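Local coordinates for protein nicotinate-nucleotide pyrophosphorylase (Ehrlichia chaffeensis, PDB 3L0G) that probably catalyses the conversion of quinolinate to nicotinate mononucleotide with phosphoribosyl pyrophosphate, a decarboxylating step that feeds NAD(+) biosynthesis, at residues T143-R148 with T271-I276; S257-I262 with I278-N283; V137-G142 with R263-I268; I123-G128 with M159-S164; I147-K152 with G170-D175. All blocks are in the same frame, centred on the assembly; numbering follows the deposited sequence. Where two conformers were deposited one is given.

Interaction 1: T143-R148 with T271-I276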
# COMPACT_ATOMS: atom_id res chain seq x y z
N THR C 143 32.66 21.14 12.42
CA THR C 143 33.31 20.67 11.19
C THR C 143 32.31 20.87 10.06
O THR C 143 31.13 21.16 10.30
CB THR C 143 33.71 19.17 11.25
OG1 THR C 143 32.53 18.34 11.16
CG2 THR C 143 34.46 18.85 12.54
N LYS C 144 32.74 20.69 8.82
CA LYS C 144 31.82 20.83 7.69
C LYS C 144 31.01 19.57 7.44
O LYS C 144 30.21 19.53 6.52
CB LYS C 144 32.57 21.18 6.40
CG LYS C 144 33.57 20.11 5.94
CD LYS C 144 34.27 20.57 4.65
CE LYS C 144 35.55 19.81 4.36
NZ LYS C 144 35.73 19.69 2.88
N VAL C 145 31.20 18.54 8.26
CA VAL C 145 30.64 17.24 7.95
C VAL C 145 29.11 17.16 8.15
O VAL C 145 28.57 17.70 9.12
CB VAL C 145 31.33 16.14 8.77
CG1 VAL C 145 30.64 14.82 8.57
CG2 VAL C 145 32.79 16.06 8.35
N LYS C 146 28.44 16.51 7.22
CA LYS C 146 27.04 16.10 7.41
C LYS C 146 26.96 14.59 7.63
O LYS C 146 27.66 13.81 6.99
CB LYS C 146 26.19 16.51 6.19
CG LYS C 146 26.25 18.02 5.84
CD LYS C 146 25.66 18.84 6.98
CE LYS C 146 25.66 20.32 6.69
NZ LYS C 146 24.96 21.04 7.81
N ILE C 147 26.11 14.17 8.56
CA ILE C 147 25.85 12.75 8.79
C ILE C 147 24.81 12.26 7.77
O ILE C 147 23.76 12.91 7.60
CB ILE C 147 25.33 12.51 10.24
CG1 ILE C 147 26.38 12.98 11.29
CG2 ILE C 147 24.93 11.07 10.43
CD1 ILE C 147 27.84 12.39 11.09
N ARG C 148 25.10 11.15 7.07
CA ARG C 148 24.17 10.57 6.10
C ARG C 148 23.66 9.20 6.46
O ARG C 148 24.35 8.42 7.14
CB ARG C 148 24.75 10.51 4.69
CG ARG C 148 24.96 11.93 4.16
CD ARG C 148 24.55 12.20 2.75
NE ARG C 148 25.54 11.75 1.81
CZ ARG C 148 25.86 12.34 0.66
NH1 ARG C 148 25.31 13.49 0.27
NH2 ARG C 148 26.77 11.77 -0.11
N THR C 271 39.41 15.02 9.62
CA THR C 271 40.28 14.71 8.49
C THR C 271 39.97 15.62 7.30
O THR C 271 40.85 15.87 6.48
CB THR C 271 40.15 13.23 8.02
OG1 THR C 271 38.82 13.00 7.53
CG2 THR C 271 40.48 12.24 9.13
N GLY C 272 38.74 16.14 7.21
CA GLY C 272 38.34 17.03 6.09
C GLY C 272 37.46 16.38 5.02
O GLY C 272 37.31 16.91 3.90
N VAL C 273 36.86 15.24 5.36
CA VAL C 273 35.86 14.61 4.50
C VAL C 273 34.58 15.47 4.54
O VAL C 273 34.43 16.32 5.41
CB VAL C 273 35.64 13.14 4.92
CG1 VAL C 273 36.93 12.32 4.67
CG2 VAL C 273 35.17 13.02 6.39
N ASP C 274 33.68 15.28 3.59
CA ASP C 274 32.43 16.06 3.51
C ASP C 274 31.24 15.40 4.22
O ASP C 274 30.40 16.08 4.81
CB ASP C 274 32.04 16.27 2.04
CG ASP C 274 33.14 16.98 1.25
OD1 ASP C 274 33.44 18.13 1.58
OD2 ASP C 274 33.74 16.37 0.34
N TYR C 275 31.19 14.08 4.14
CA TYR C 275 30.06 13.32 4.67
C TYR C 275 30.57 12.12 5.45
O TYR C 275 31.63 11.58 5.14
CB TYR C 275 29.19 12.84 3.51
CG TYR C 275 28.55 13.96 2.71
CD1 TYR C 275 27.46 14.65 3.22
CD2 TYR C 275 29.02 14.32 1.46
CE1 TYR C 275 26.84 15.63 2.52
CE2 TYR C 275 28.40 15.37 0.73
CZ TYR C 275 27.31 16.00 1.28
OH TYR C 275 26.66 17.03 0.64
N ILE C 276 29.80 11.72 6.46
CA ILE C 276 29.96 10.39 7.05
C ILE C 276 28.60 9.67 7.04
O ILE C 276 27.63 10.13 7.66
CB ILE C 276 30.57 10.44 8.46
CG1 ILE C 276 31.96 11.09 8.41
CG2 ILE C 276 30.68 9.01 9.07
CD1 ILE C 276 32.44 11.63 9.77
O HOH W 1 29.61 18.67 4.20
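Two parallel beta bridges, Lys146 with Tyr275 and Ile147 with Ile276, join strand 146-148 to its neighbour 275-277. Three backbone bonds fix the register: Lys146 N donates to Asp274 O (3.1 Å), Ile276 N to Lys146 O (3.0 Å) and Arg148 N to Ile276 O (2.8 Å), the last with an N-H...O angle of 171°. On the Tyr275 side of the sheet the guanidinium of Arg148 lies flat on the phenol ring. The planes are 11° apart, and CZ of Arg148 stands 3.6 Å from the Tyr275 ring centroid, almost on the ring normal, a stacked cation-pi pair. The bends of Arg148 at chi2 and chi3 fold the guanidinium over the ring, and its NH2 also reaches Glu255 in a salt bridge. These strands belong to the parallel sheet of the alpha/beta-barrel domain of the NadC family. On the opposite face Val145 CG1 packs on Ile276 CD1 (3.9 Å), next to helix 262-269. Before the strands begin, Lys144 NZ forms a salt bridge with Asp274 OD1 (3.1 Å), meeting it from above the carboxylate plane, while Asp274 OD2 accepts from the backbone N of Leu254.

Interaction 2: S257-I262 with I278-N283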
# COMPACT_ATOMS: atom_id res chain seq x y z
N SER C 257 32.10 5.84 4.85
CA SER C 257 30.97 4.98 5.14
C SER C 257 31.41 3.84 6.03
O SER C 257 32.48 3.25 5.83
CB SER C 257 30.38 4.41 3.87
OG SER C 257 28.99 4.12 4.06
N GLY C 258 30.57 3.55 7.02
CA GLY C 258 30.78 2.44 7.95
C GLY C 258 30.12 2.76 9.27
O GLY C 258 29.76 3.93 9.53
N CYS C 259 29.97 1.75 10.13
CA CYS C 259 29.40 1.95 11.48
C CYS C 259 30.42 2.53 12.45
O CYS C 259 30.87 1.85 13.37
CB CYS C 259 28.86 0.63 12.08
SG CYS C 259 27.32 0.07 11.40
N VAL C 260 30.76 3.80 12.27
CA VAL C 260 31.65 4.52 13.17
C VAL C 260 31.09 4.50 14.59
O VAL C 260 29.90 4.69 14.78
CB VAL C 260 31.73 6.01 12.72
CG1 VAL C 260 33.02 6.69 13.28
CG2 VAL C 260 31.68 6.11 11.23
N ASN C 261 31.94 4.29 15.58
CA ASN C 261 31.60 4.48 17.00
C ASN C 261 31.38 5.98 17.29
O ASN C 261 32.06 6.83 16.71
CB ASN C 261 32.76 3.95 17.86
CG ASN C 261 32.38 3.70 19.33
OD1 ASN C 261 32.41 2.56 19.79
ND2 ASN C 261 32.04 4.76 20.06
N ILE C 262 30.49 6.33 18.22
CA ILE C 262 30.35 7.74 18.63
C ILE C 262 31.67 8.37 19.11
O ILE C 262 31.90 9.57 18.95
CB ILE C 262 29.27 7.91 19.74
CG1 ILE C 262 28.92 9.39 19.95
CG2 ILE C 262 29.73 7.30 21.07
CD1 ILE C 262 28.40 10.06 18.71
N ILE C 278 26.44 6.32 8.02
CA ILE C 278 26.49 5.40 9.15
C ILE C 278 25.31 4.42 9.10
O ILE C 278 24.18 4.83 9.24
CB ILE C 278 26.47 6.16 10.50
CG1 ILE C 278 27.57 7.22 10.54
CG2 ILE C 278 26.66 5.18 11.65
CD1 ILE C 278 27.51 8.09 11.78
N GLY C 279 25.61 3.14 8.89
CA GLY C 279 24.59 2.08 8.81
C GLY C 279 23.87 1.91 10.13
O GLY C 279 22.65 1.73 10.15
N CYS C 280 24.59 2.02 11.23
CA CYS C 280 24.07 1.71 12.55
C CYS C 280 23.18 2.84 13.17
O CYS C 280 22.78 2.75 14.31
CB CYS C 280 25.25 1.31 13.47
SG CYS C 280 26.10 -0.30 13.02
N ILE C 281 22.87 3.91 12.41
CA ILE C 281 21.82 4.86 12.87
C ILE C 281 20.40 4.49 12.39
O ILE C 281 19.42 5.06 12.88
CB ILE C 281 22.12 6.33 12.56
CG1 ILE C 281 22.32 6.59 11.06
CG2 ILE C 281 23.34 6.77 13.36
CD1 ILE C 281 22.52 8.09 10.71
N THR C 282 20.29 3.53 11.47
CA THR C 282 18.97 3.02 10.99
C THR C 282 18.83 1.49 11.19
O THR C 282 17.84 0.90 10.82
CB THR C 282 18.73 3.37 9.51
OG1 THR C 282 19.76 2.78 8.67
CG2 THR C 282 18.73 4.86 9.29
N ASN C 283 19.85 0.86 11.76
CA ASN C 283 19.73 -0.48 12.28
C ASN C 283 20.62 -0.55 13.54
O ASN C 283 21.48 0.33 13.75
CB ASN C 283 20.08 -1.52 11.19
CG ASN C 283 21.53 -1.55 10.85
OD1 ASN C 283 22.34 -1.98 11.66
ND2 ASN C 283 21.88 -1.06 9.65
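Cys259, Ile278 and Cys280 bury the most surface here, and the two cysteines are covalently joined. The Cys259 SG to Cys280 SG distance is 2.1 Å and the torsion about the S-S bond is 87°, close to the perpendicular setting a relaxed disulfide prefers and of right-handed sense. Both sulfurs lie beside their own backbone N, opposite the carbonyl carbon (chi1 -75° for Cys259, -67° for Cys280), which turns them into the gap between the loops. The approach brings Cys259 CB to 3.1 Å from Cys280 SG, as the covalent geometry requires. Both cysteines were deposited in two conformers, so the dihedral belongs to the bonded conformer and may not hold for every molecule in the crystal. The disulfide ties the loop that follows strand 253-257 to the loop that follows strand 275-277. These strands are neighbours in the parallel sheet of the alpha/beta-barrel domain, and the link therefore sits past their C-terminal ends. Cys259 is the centre of an inverse gamma turn, whose bond from Val260 N to Gly258 O is weak. Beside the bridge, Ile278 presents its CA to Gly258 O at 3.6 Å, and its methyl CG2 lies 4.2 Å from Cys259 CA. The other branch turns to the next residue: Ile278 CG1 is 4.3 Å from Val260 CG2, a loose apolar touch. Beyond the two loops, Ile278 also packs against Phe136 of helix 116-139, and Val260 against Val265 and Ile268 of helix 262-269.

Interaction 3: V137-G142 with R263-I268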
# COMPACT_ATOMS: atom_id res chain seq x y z
N VAL C 137 25.43 13.89 14.93
CA VAL C 137 25.46 15.26 14.42
C VAL C 137 26.14 16.23 15.42
O VAL C 137 27.02 16.99 15.07
CB VAL C 137 24.03 15.71 14.02
CG1 VAL C 137 23.99 17.17 13.57
CG2 VAL C 137 23.50 14.78 12.92
N ASP C 138 25.73 16.18 16.68
CA ASP C 138 26.34 17.05 17.70
C ASP C 138 27.84 16.88 17.88
O ASP C 138 28.54 17.82 18.13
CB ASP C 138 25.62 16.85 19.05
CG ASP C 138 24.25 17.49 19.07
OD1 ASP C 138 23.94 18.30 18.16
OD2 ASP C 138 23.47 17.22 19.97
N GLU C 139 28.32 15.66 17.72
CA GLU C 139 29.68 15.30 17.99
C GLU C 139 30.60 15.71 16.86
O GLU C 139 31.82 15.81 17.07
CB GLU C 139 29.73 13.79 18.28
CG GLU C 139 31.08 13.16 18.57
CD GLU C 139 31.78 13.77 19.77
OE1 GLU C 139 31.13 14.45 20.60
OE2 GLU C 139 32.99 13.57 19.84
N VAL C 140 30.05 15.95 15.66
CA VAL C 140 30.84 16.49 14.56
C VAL C 140 30.61 18.01 14.40
O VAL C 140 31.07 18.60 13.41
CB VAL C 140 30.60 15.70 13.22
CG1 VAL C 140 30.75 14.19 13.46
CG2 VAL C 140 29.22 15.99 12.61
N SER C 141 29.96 18.66 15.37
CA SER C 141 29.71 20.10 15.30
C SER C 141 30.99 20.91 15.13
O SER C 141 32.03 20.57 15.69
CB SER C 141 29.00 20.60 16.55
OG SER C 141 28.69 21.98 16.42
N GLY C 142 30.91 21.99 14.37
CA GLY C 142 32.08 22.83 14.09
C GLY C 142 33.05 22.23 13.09
O GLY C 142 34.18 22.74 12.94
N ARG C 263 32.54 7.55 19.70
CA ARG C 263 33.78 8.06 20.29
C ARG C 263 34.89 8.18 19.25
O ARG C 263 35.97 8.65 19.58
CB ARG C 263 34.26 7.17 21.46
N ASN C 264 34.64 7.77 18.00
CA ASN C 264 35.63 7.95 16.96
C ASN C 264 35.16 8.75 15.73
O ASN C 264 35.94 8.98 14.80
CB ASN C 264 36.30 6.58 16.67
CG ASN C 264 36.14 6.10 15.26
OD1 ASN C 264 35.11 5.52 14.89
ND2 ASN C 264 37.21 6.28 14.47
N VAL C 265 33.91 9.22 15.73
CA VAL C 265 33.36 9.95 14.57
C VAL C 265 33.95 11.36 14.46
O VAL C 265 34.25 11.80 13.34
CB VAL C 265 31.81 9.99 14.56
CG1 VAL C 265 31.24 10.84 15.70
CG2 VAL C 265 31.31 10.49 13.25
N ARG C 266 34.17 12.05 15.59
CA ARG C 266 34.82 13.37 15.51
C ARG C 266 36.19 13.30 14.86
O ARG C 266 36.51 14.12 14.02
CB ARG C 266 34.93 14.06 16.87
CG ARG C 266 35.33 15.52 16.73
CD ARG C 266 35.17 16.33 18.05
NE ARG C 266 35.43 17.75 17.77
CZ ARG C 266 34.55 18.59 17.22
NH1 ARG C 266 34.88 19.85 16.97
NH2 ARG C 266 33.33 18.17 16.89
N ASN C 267 36.98 12.31 15.24
CA ASN C 267 38.30 12.13 14.64
C ASN C 267 38.22 11.99 13.13
O ASN C 267 39.02 12.57 12.41
CB ASN C 267 38.99 10.88 15.20
CG ASN C 267 39.49 11.06 16.62
OD1 ASN C 267 39.48 10.10 17.40
ND2 ASN C 267 39.92 12.28 16.96
N ILE C 268 37.24 11.22 12.67
CA ILE C 268 37.01 11.06 11.23
C ILE C 268 36.62 12.41 10.64
O ILE C 268 37.13 12.79 9.58
CB ILE C 268 35.97 9.97 10.93
CG1 ILE C 268 36.54 8.59 11.35
CG2 ILE C 268 35.57 9.97 9.43
CD1 ILE C 268 35.61 7.45 11.15
O HOH W 2 33.81 11.56 18.46
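The guanidinium of Arg266 meets two backbone carbonyls at its edge, Glu139 O and Ser141 O, each lying within 1° of its plane. Ser141 O is gripped end-on by both terminal nitrogens: Arg266 NH2 approaches it on a lone pair in the carbonyl plane (3.0 Å), while Arg266 NH1 comes almost straight onto the oxygen (3.2 Å; C=O...N angle 175°). The same NH2 also donates to Glu139 O at 2.8 Å, from well above that carbonyl's plane. Three bonds to two oxygens thus fix the rotation of the group. An outstretched chain from CG to NE carries it there, with Arg266 CD passing 3.5 Å from Glu139 O. The Glu139 carboxylate is turned 71° from the guanidinium and does not pair with it. Instead its OE2 lies 3.6 Å from Arg266 CB and accepts from a water that in turn accepts from the backbone N of Arg266. Beneath these polar groups, Val265 packs with both branches: its CG1 lies 3.7 Å from Glu139 CG and its CG2 3.7 Å from Val140 CG1. Val140 also touches Ile147, and Val265 touches Ile276, so the apolar patch continues onto strands 146-148 and 275-277. Such layering, the end of helix 116-139 beside helix 262-269 and both over adjacent parallel strands, is that of the outer helical layer of an alpha/beta barrel.

Interaction 4: I123-G128 with M159-S164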
# COMPACT_ATOMS: atom_id res chain seq x y z
N ILE C 123 6.63 5.48 17.19
CA ILE C 123 7.32 6.67 17.71
C ILE C 123 8.58 6.28 18.46
O ILE C 123 9.58 7.00 18.42
CB ILE C 123 6.41 7.58 18.55
CG1 ILE C 123 5.94 6.90 19.83
CG2 ILE C 123 5.24 8.07 17.69
CD1 ILE C 123 4.99 7.74 20.63
N GLN C 124 8.56 5.12 19.11
CA GLN C 124 9.75 4.61 19.77
C GLN C 124 10.87 4.28 18.74
O GLN C 124 12.05 4.53 18.99
CB GLN C 124 9.42 3.37 20.61
CG GLN C 124 8.53 3.62 21.83
CD GLN C 124 8.37 2.34 22.68
OE1 GLN C 124 9.09 2.13 23.63
NE2 GLN C 124 7.48 1.50 22.29
N HIS C 125 10.50 3.68 17.60
CA HIS C 125 11.45 3.42 16.51
C HIS C 125 11.95 4.73 15.90
O HIS C 125 13.18 4.99 15.85
CB HIS C 125 10.74 2.60 15.46
CG HIS C 125 11.56 2.26 14.25
ND1 HIS C 125 12.09 1.00 14.06
CD2 HIS C 125 11.88 2.98 13.15
CE1 HIS C 125 12.72 0.98 12.89
NE2 HIS C 125 12.62 2.17 12.33
N ALA C 126 11.01 5.57 15.45
CA ALA C 126 11.37 6.82 14.77
C ALA C 126 12.20 7.69 15.70
O ALA C 126 13.19 8.26 15.27
CB ALA C 126 10.12 7.58 14.24
N SER C 127 11.80 7.80 16.98
CA SER C 127 12.54 8.64 17.92
C SER C 127 13.93 8.06 18.25
O SER C 127 14.89 8.82 18.48
CB SER C 127 11.71 8.92 19.19
OG SER C 127 10.63 9.81 18.92
N GLY C 128 14.05 6.74 18.26
CA GLY C 128 15.36 6.11 18.44
C GLY C 128 16.33 6.49 17.34
O GLY C 128 17.48 6.84 17.59
N MET C 159 11.67 4.61 4.05
CA MET C 159 11.40 6.04 3.98
C MET C 159 11.20 6.58 5.39
O MET C 159 11.68 7.66 5.68
CB MET C 159 10.21 6.35 3.03
CG MET C 159 10.54 6.12 1.54
SD MET C 159 12.03 7.01 0.97
CE MET C 159 11.43 8.72 1.12
N LEU C 160 10.54 5.84 6.29
CA LEU C 160 10.47 6.32 7.69
C LEU C 160 11.87 6.47 8.32
O LEU C 160 12.12 7.41 9.08
CB LEU C 160 9.64 5.38 8.56
CG LEU C 160 9.58 5.74 10.04
CD1 LEU C 160 9.06 7.18 10.25
CD2 LEU C 160 8.75 4.73 10.78
N ASP C 161 12.78 5.55 8.00
CA ASP C 161 14.12 5.55 8.63
C ASP C 161 14.93 6.73 8.11
O ASP C 161 15.51 7.50 8.91
CB ASP C 161 14.84 4.21 8.41
CG ASP C 161 14.27 3.07 9.31
OD1 ASP C 161 13.23 3.27 10.00
OD2 ASP C 161 14.87 1.97 9.29
N LYS C 162 14.90 6.94 6.80
CA LYS C 162 15.61 8.08 6.22
C LYS C 162 14.98 9.40 6.69
O LYS C 162 15.71 10.32 6.95
CB LYS C 162 15.70 8.00 4.70
CG LYS C 162 16.79 7.03 4.22
CD LYS C 162 16.78 6.86 2.75
CE LYS C 162 18.01 6.10 2.27
NZ LYS C 162 19.21 6.93 2.41
N TYR C 163 13.66 9.47 6.79
CA TYR C 163 12.99 10.65 7.35
C TYR C 163 13.47 10.97 8.79
O TYR C 163 13.65 12.13 9.17
CB TYR C 163 11.47 10.40 7.36
CG TYR C 163 10.67 11.39 8.20
CD1 TYR C 163 10.35 12.66 7.71
CD2 TYR C 163 10.21 11.06 9.45
CE1 TYR C 163 9.61 13.58 8.50
CE2 TYR C 163 9.47 11.97 10.24
CZ TYR C 163 9.18 13.21 9.76
OH TYR C 163 8.45 14.09 10.57
N SER C 164 13.65 9.92 9.59
CA SER C 164 13.97 10.10 11.00
C SER C 164 15.43 10.55 11.17
O SER C 164 15.76 11.35 12.07
CB SER C 164 13.69 8.81 11.77
OG SER C 164 12.34 8.36 11.67
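His125 extends its ring opposite the backbone N (chi1 179°) while Asp161 swings its carboxylate to the side of its own N, and the two groups meet between helices 116-139 and 158-167. His125 NE2 donates to Asp161 OD1 at 2.6 Å. The oxygen lies at the edge of the imidazole, close to the ring plane. NE2 comes to the syn side of OD1 but tilted out of the carboxylate plane, and ring and carboxylate are turned 24° from each other, although the side chains themselves cross at about a right angle. Over the segments 123-128 and 159-164 the axes approach to 9.2 Å and run at 46° to each other. Ala126 meets the second helix with its CB, which touches Ser164 OG at 3.5 Å and Leu160 CD1 at 4.1 Å. Ser164 OG donates to Leu160 O (2.8 Å), one turn back in its own helix, which satisfies the hydroxyl's proton inside the helix pair. That carbonyl also accepts from Ser164 N, from the opposite face of its plane. Leu160 lays CD2 near His125 CD2, at 4.3 Å, beside the imidazole. Around the pair, Phe285 meets the His125 ring edge-to-face, and Asp161 OD2 is hydrogen-bonded to Thr154 OG1. The aspartate is therefore held at both oxygens in a buried setting. These two hydrogen bonds, from His125 NE2 to OD1 and from Thr154 OG1 to OD2, probably offset much of the cost of burying the carboxylate and fix its rotation.

Interaction 5: I147-K152 with G170-D175. With FMT (formic acid), chain J.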
# COMPACT_ATOMS: atom_id res chain seq x y z
N ILE C 147 26.11 14.17 8.56
CA ILE C 147 25.85 12.75 8.79
C ILE C 147 24.81 12.26 7.77
O ILE C 147 23.76 12.91 7.60
CB ILE C 147 25.33 12.51 10.24
CG1 ILE C 147 26.38 12.98 11.29
CG2 ILE C 147 24.93 11.07 10.43
CD1 ILE C 147 27.84 12.39 11.09
N ARG C 148 25.10 11.15 7.07
CA ARG C 148 24.17 10.57 6.10
C ARG C 148 23.66 9.20 6.46
O ARG C 148 24.35 8.42 7.14
CB ARG C 148 24.75 10.51 4.69
CG ARG C 148 24.96 11.93 4.16
CD ARG C 148 24.55 12.20 2.75
NE ARG C 148 25.54 11.75 1.81
CZ ARG C 148 25.86 12.34 0.66
NH1 ARG C 148 25.31 13.49 0.27
NH2 ARG C 148 26.77 11.77 -0.11
N SER C 149 22.43 8.93 6.04
CA SER C 149 21.86 7.62 6.16
C SER C 149 22.41 6.78 5.01
O SER C 149 23.10 7.31 4.12
CB SER C 149 20.33 7.65 6.11
OG SER C 149 19.87 8.26 4.90
N THR C 150 22.14 5.49 5.10
CA THR C 150 22.45 4.49 4.10
C THR C 150 21.16 3.76 3.68
O THR C 150 20.08 4.19 4.03
CB THR C 150 23.38 3.43 4.68
OG1 THR C 150 22.70 2.74 5.73
CG2 THR C 150 24.69 4.08 5.25
N ARG C 151 21.30 2.65 2.92
CA ARG C 151 20.23 1.77 2.58
C ARG C 151 20.12 0.55 3.51
O ARG C 151 19.28 -0.34 3.29
CB ARG C 151 20.31 1.36 1.09
CG ARG C 151 19.85 2.52 0.14
CD ARG C 151 20.19 2.31 -1.32
NE ARG C 151 19.78 1.00 -1.80
CZ ARG C 151 20.59 -0.05 -2.02
NH1 ARG C 151 20.08 -1.21 -2.39
NH2 ARG C 151 21.91 0.06 -1.91
N LYS C 152 20.91 0.55 4.59
CA LYS C 152 20.83 -0.49 5.60
C LYS C 152 19.78 -0.05 6.60
O LYS C 152 20.06 0.21 7.79
CB LYS C 152 22.17 -0.71 6.26
CG LYS C 152 23.24 -1.20 5.32
CD LYS C 152 24.61 -1.10 5.96
CE LYS C 152 25.61 -1.98 5.27
NZ LYS C 152 26.95 -1.37 5.28
N GLY C 170 20.52 14.80 10.13
CA GLY C 170 21.26 14.11 9.07
C GLY C 170 20.71 14.37 7.67
O GLY C 170 19.78 15.16 7.47
N GLU C 171 21.29 13.68 6.68
CA GLU C 171 20.93 13.91 5.27
C GLU C 171 20.91 12.57 4.55
O GLU C 171 21.18 11.51 5.16
CB GLU C 171 21.94 14.88 4.61
CG GLU C 171 22.01 16.26 5.24
CD GLU C 171 22.79 17.33 4.39
OE1 GLU C 171 23.43 17.01 3.36
OE2 GLU C 171 22.77 18.49 4.80
N SER C 172 20.57 12.60 3.28
CA SER C 172 20.53 11.38 2.46
C SER C 172 20.95 11.62 1.02
O SER C 172 20.39 12.47 0.37
CB SER C 172 19.12 10.84 2.42
OG SER C 172 19.03 9.69 1.61
N TYR C 173 21.92 10.83 0.54
CA TYR C 173 22.31 10.85 -0.88
C TYR C 173 21.20 10.45 -1.82
O TYR C 173 20.97 11.09 -2.86
CB TYR C 173 23.51 9.94 -1.11
CG TYR C 173 23.96 9.88 -2.56
CD1 TYR C 173 24.38 11.02 -3.22
CD2 TYR C 173 24.00 8.70 -3.25
CE1 TYR C 173 24.80 10.97 -4.56
CE2 TYR C 173 24.40 8.63 -4.57
CZ TYR C 173 24.78 9.76 -5.23
OH TYR C 173 25.19 9.68 -6.56
N ARG C 174 20.50 9.38 -1.48
CA ARG C 174 19.46 8.86 -2.32
C ARG C 174 18.49 8.03 -1.49
O ARG C 174 18.86 7.54 -0.45
CB ARG C 174 20.07 8.00 -3.43
CG ARG C 174 20.62 6.63 -2.99
CD ARG C 174 21.38 5.96 -4.16
NE ARG C 174 22.06 4.74 -3.73
CZ ARG C 174 22.43 3.74 -4.53
NH1 ARG C 174 22.23 3.80 -5.83
NH2 ARG C 174 22.98 2.65 -4.00
N ASP C 175 17.26 7.90 -1.96
CA ASP C 175 16.23 7.16 -1.29
C ASP C 175 16.35 5.68 -1.56
O ASP C 175 16.10 4.87 -0.69
CB ASP C 175 14.84 7.65 -1.71
CG ASP C 175 14.48 9.01 -1.13
OD1 ASP C 175 15.13 9.50 -0.20
OD2 ASP C 175 13.52 9.60 -1.61
C FMT J . 23.27 3.61 -0.52
O1 FMT J . 22.69 4.59 -1.01
O2 FMT J . 23.44 2.55 -1.15
O HOH W 3 23.10 14.92 1.42
O HOH W 4 18.30 10.21 5.71
O HOH W 5 23.16 8.52 1.98
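Arg151 and Arg174 bring their NH2 groups within 3.5 Å of each other around a bound formate, past the C-terminal end of strand 146-148, where alpha/beta barrels carry their active sites. Followed outward, Arg151 CB lies 4.0 Å from formate O2, CG 3.6 Å from the formate carbon, and CD 3.3 Å from O2. A bend at chi3 (50°) then turns the guanidinium around the ligand: Arg151 NH2 donates to O2 at 3.0 Å (171°), while NH1 forms a salt bridge with Asp37 of the second subunit. Arg174 holds the same anion side-on, NE to O1 and NH2 to O2. The guanidinium planes stand 74° apart, with formate oxygens at the edges of both, and Lys184 NZ adds a further hydrogen bond to the formate. The formate probably comes from the crystallisation liquor; its place is consistent with a site for a substrate carboxylate, as in relatives where quinolinate binds among basic residues. Nearer the strand, Ser149 N donates to Glu171 O (3.0 Å) and Glu171 N to Ile147 O, forming a single bridge at Arg148 and Glu171. Ser149 OG and Ser172 OG both bond to Lys162 NZ. Tyr173, its OH bonded to Val181 O, lays its CB over the centre of one face of the Arg148 guanidinium, 3.8 Å above the plane, while NH2 of that guanidinium is salt-bridged to Glu255.

Overall arrangement
Strand 146-148 is common to interactions 1 and 5, which share Ile147 and Arg148; it lies beside strand 275-277 in the former and beside the loop 170-175 in the latter. Interaction 3 packs helix ends over the same sheet, with Ile268 CG2 3.6 Å from Ile276 CD1. Interaction 2 continues from the ends of these strands: Arg148 O lies 3.1 Å from Ile278 N, and Thr282 OG1 2.7 Å from Lys152 O. Interaction 4 reaches the basic, formate-bearing pocket of interaction 5 through Lys162, whose NZ lies 2.9 Å from both Ser149 OG and Ser172 OG. Interactions 3 and 4 use the same long helix 116-139, their centres about 22 Å apart.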